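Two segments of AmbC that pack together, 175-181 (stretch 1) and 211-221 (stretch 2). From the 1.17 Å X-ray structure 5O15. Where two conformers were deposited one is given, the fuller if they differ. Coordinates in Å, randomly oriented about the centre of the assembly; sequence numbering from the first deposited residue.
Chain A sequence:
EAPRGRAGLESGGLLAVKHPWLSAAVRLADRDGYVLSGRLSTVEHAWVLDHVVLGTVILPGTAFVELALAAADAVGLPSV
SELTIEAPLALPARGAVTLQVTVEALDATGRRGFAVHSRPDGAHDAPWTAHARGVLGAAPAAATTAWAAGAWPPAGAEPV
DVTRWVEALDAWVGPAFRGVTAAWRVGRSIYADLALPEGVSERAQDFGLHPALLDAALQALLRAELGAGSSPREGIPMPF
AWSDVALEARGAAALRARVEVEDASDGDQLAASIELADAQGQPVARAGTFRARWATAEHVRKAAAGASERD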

# COMPACT_ATOMS: atom_id res chain seq x y z
N PRO A 175 5.07 -7.51 14.15
CA PRO A 175 3.80 -7.00 14.70
C PRO A 175 3.16 -5.87 13.92
O PRO A 175 1.93 -5.75 13.91
N ALA A 176 3.93 -5.01 13.26
CA ALA A 176 3.32 -3.88 12.55
C ALA A 176 2.44 -4.34 11.40
O ALA A 176 1.57 -3.58 10.95
N PHE A 177 2.65 -5.56 10.91
CA PHE A 177 1.93 -6.11 9.76
C PHE A 177 0.95 -7.19 10.17
O PHE A 177 0.65 -8.09 9.39
N ARG A 178 0.38 -7.03 11.37
CA ARG A 178 -0.77 -7.80 11.83
C ARG A 178 -1.84 -6.78 12.19
O ARG A 178 -2.05 -6.47 13.36
N GLY A 179 -2.49 -6.21 11.16
CA GLY A 179 -3.36 -5.07 11.36
C GLY A 179 -4.82 -5.34 11.15
O GLY A 179 -5.59 -4.38 11.01
N VAL A 180 -5.24 -6.59 11.11
CA VAL A 180 -6.64 -6.95 10.89
C VAL A 180 -7.21 -7.46 12.21
O VAL A 180 -6.79 -8.52 12.71
N THR A 181 -8.16 -6.76 12.78
CA THR A 181 -8.69 -7.25 14.04
C THR A 181 -9.88 -8.17 13.85
O THR A 181 -10.16 -8.98 14.75
N PRO A 211 1.35 3.22 5.52
CA PRO A 211 1.46 2.02 4.68
C PRO A 211 1.08 0.73 5.36
O PRO A 211 0.61 -0.20 4.69
N ALA A 212 1.29 0.63 6.68
CA ALA A 212 0.89 -0.60 7.36
C ALA A 212 -0.63 -0.72 7.49
O ALA A 212 -1.15 -1.83 7.59
N LEU A 213 -1.34 0.40 7.45
CA LEU A 213 -2.79 0.38 7.52
C LEU A 213 -3.39 0.00 6.17
O LEU A 213 -4.27 -0.86 6.10
N LEU A 214 -2.88 0.58 5.06
CA LEU A 214 -3.34 0.10 3.77
C LEU A 214 -2.94 -1.37 3.57
O LEU A 214 -3.73 -2.16 3.03
N ASP A 215 -1.76 -1.77 4.03
CA ASP A 215 -1.37 -3.16 3.90
C ASP A 215 -2.31 -4.10 4.65
O ASP A 215 -2.51 -5.25 4.23
N ALA A 216 -2.93 -3.62 5.73
CA ALA A 216 -3.87 -4.46 6.47
C ALA A 216 -5.08 -4.84 5.62
O ALA A 216 -5.65 -5.92 5.80
N ALA A 217 -5.50 -3.97 4.68
CA ALA A 217 -6.55 -4.38 3.77
C ALA A 217 -6.12 -5.56 2.92
O ALA A 217 -6.91 -6.48 2.65
N LEU A 218 -4.85 -5.55 2.47
CA LEU A 218 -4.30 -6.68 1.74
C LEU A 218 -4.21 -7.92 2.61
O LEU A 218 -4.49 -9.03 2.15
N GLN A 219 -3.81 -7.77 3.88
CA GLN A 219 -3.77 -8.90 4.80
C GLN A 219 -5.15 -9.54 4.92
O GLN A 219 -5.27 -10.77 4.97
N ALA A 220 -6.21 -8.72 5.01
CA ALA A 220 -7.55 -9.27 5.15
C ALA A 220 -7.92 -10.08 3.93
O ALA A 220 -8.48 -11.18 4.04
N LEU A 221 -7.62 -9.55 2.74
CA LEU A 221 -7.85 -10.28 1.51
C LEU A 221 -7.08 -11.60 1.48
O LEU A 221 -7.63 -12.65 1.14

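This is a small contact, burying 389 Å² over both sides, in which a loop and the strand residue Val180 lie against one side of a helix, with a glutamine and a water supplying the polar links and Phe177 and Val180 the apolar ones.

The two backbones come closest at Gly179, whose CA lies 5.0 Å from Ala216 CA. The lack of a side chain matters here. An ideal CB on Gly179 would point toward the helix and fall 3.0 Å from Ala216 CB, a clash. As it is, Ala216 CB packs at 3.6 Å from Gly179 O.

On the helix, Ala212, Asp215, Ala216 and Gln219 direct their CA-to-CB bonds toward the loop. Gln219 is the polar centre. Its chi1 is m and its chi2 is t, with chi3 at 35°. Gly179 N donates to Gln219 OE1 at 2.9 Å, with a nearly straight N-H...O angle of 176°. This is the one direct hydrogen bond between the stretches. The amide nitrogen is used as well: Gln219 NE2 donates to Asp215 OD2 at 2.9 Å, one helical turn back, and also donates to the oxygen of water 1 at 2.9 Å. Phe177 O lies 3.2 Å from Gln219 OE1, but both are acceptors and no hydrogen bond forms.

Water 1 is a bridge. The oxygen of water 1 donates to Ala176 O at 2.9 Å and to Ala212 O at 2.8 Å, and accepts from Gln219 NE2. It thus ties the loop backbone to the helix backbone and to the glutamine side chain.

Phe177 leaves its backbone sideways, but its ring comes nearer the helix. Its chi1 is m (-67°) and its chi2 is -86°. Phe177 CE1 sits 3.9 Å from Ala212 CA and 4.0 Å from Ala212 CB. The carboxylate of Asp215, whose chi1 is t, approaches the ring edge near its plane, with OD2 3.4 Å from Phe177 CD1. Ala212 CB also packs against the loop backbone, 3.6 Å from Ala176 O.

Val180 points toward the helix with chi1 t. Val180 CG2 reaches Ala216 O at 3.2 Å, Gln219 CB at 3.8 Å and Ala220 CB at 4.0 Å. The methyl therefore rests on the helix backbone as well as on its side chains. Ala216 O remains hydrogen-bonded within the helix, accepting from Ala220 N at 3.0 Å.

Arg178 points away and is exposed. Pro175 and Thr181 do not touch the helix.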

# COMPACT_ATOMS: atom_id res chain seq x y z
CB PRO A 175 4.21 -6.52 16.09
CG PRO A 175 5.40 -7.28 16.44
CD PRO A 175 6.12 -7.61 15.19
CB ALA A 176 4.39 -2.91 12.03
CB PHE A 177 2.90 -6.52 8.64
CG PHE A 177 3.55 -5.32 8.07
CD1 PHE A 177 2.95 -4.60 7.05
CD2 PHE A 177 4.72 -4.82 8.61
CE1 PHE A 177 3.52 -3.43 6.56
CE2 PHE A 177 5.27 -3.65 8.15
CZ PHE A 177 4.68 -2.98 7.11
CB ARG A 178 -0.42 -8.72 13.01
CG ARG A 178 0.27 -9.99 12.56
CD ARG A 178 0.44 -11.03 13.71
NE ARG A 178 1.65 -10.73 14.44
CZ ARG A 178 2.88 -11.04 14.04
NH1 ARG A 178 3.05 -11.66 12.88
NH2 ARG A 178 3.94 -10.72 14.78
CB VAL A 180 -6.80 -8.01 9.81
CG1 VAL A 180 -8.29 -8.23 9.51
CG2 VAL A 180 -6.11 -7.60 8.54
CB THR A 181 -9.06 -6.09 14.96
OG1 THR A 181 -10.14 -5.38 14.37
CG2 THR A 181 -7.93 -5.15 15.15
CB PRO A 211 2.94 2.05 4.27
CG PRO A 211 3.28 3.50 4.25
CD PRO A 211 2.53 4.10 5.42
CB ALA A 212 1.56 -0.70 8.73
CB LEU A 213 -3.28 1.72 8.06
CG LEU A 213 -4.76 1.86 8.32
CD1 LEU A 213 -5.27 0.82 9.32
CD2 LEU A 213 -5.03 3.23 8.83
CB LEU A 214 -2.82 0.99 2.65
CG LEU A 214 -3.27 0.57 1.25
CD1 LEU A 214 -4.80 0.59 1.13
CD2 LEU A 214 -2.65 1.50 0.16
CB ASP A 215 0.06 -3.38 4.36
CG ASP A 215 0.57 -4.74 3.98
OD1 ASP A 215 0.92 -4.93 2.80
OD2 ASP A 215 0.62 -5.63 4.85
CB ALA A 216 -4.26 -3.77 7.77
CB ALA A 217 -7.00 -3.21 2.91
CB LEU A 218 -2.91 -6.33 1.19
CG LEU A 218 -2.81 -5.06 0.34
CD1 LEU A 218 -1.39 -4.92 -0.16
CD2 LEU A 218 -3.83 -5.10 -0.77
CB GLN A 219 -3.31 -8.44 6.18
CG GLN A 219 -1.87 -7.95 6.27
CD GLN A 219 -1.67 -7.06 7.47
OE1 GLN A 219 -2.28 -7.29 8.52
NE2 GLN A 219 -0.83 -6.03 7.32
CB ALA A 220 -8.55 -8.13 5.36
CB LEU A 221 -7.42 -9.39 0.35
CG LEU A 221 -7.43 -10.07 -1.00
CD1 LEU A 221 -8.83 -10.57 -1.33
CD2 LEU A 221 -6.98 -9.13 -2.05
O HOH W 1 -0.77 -3.94 9.36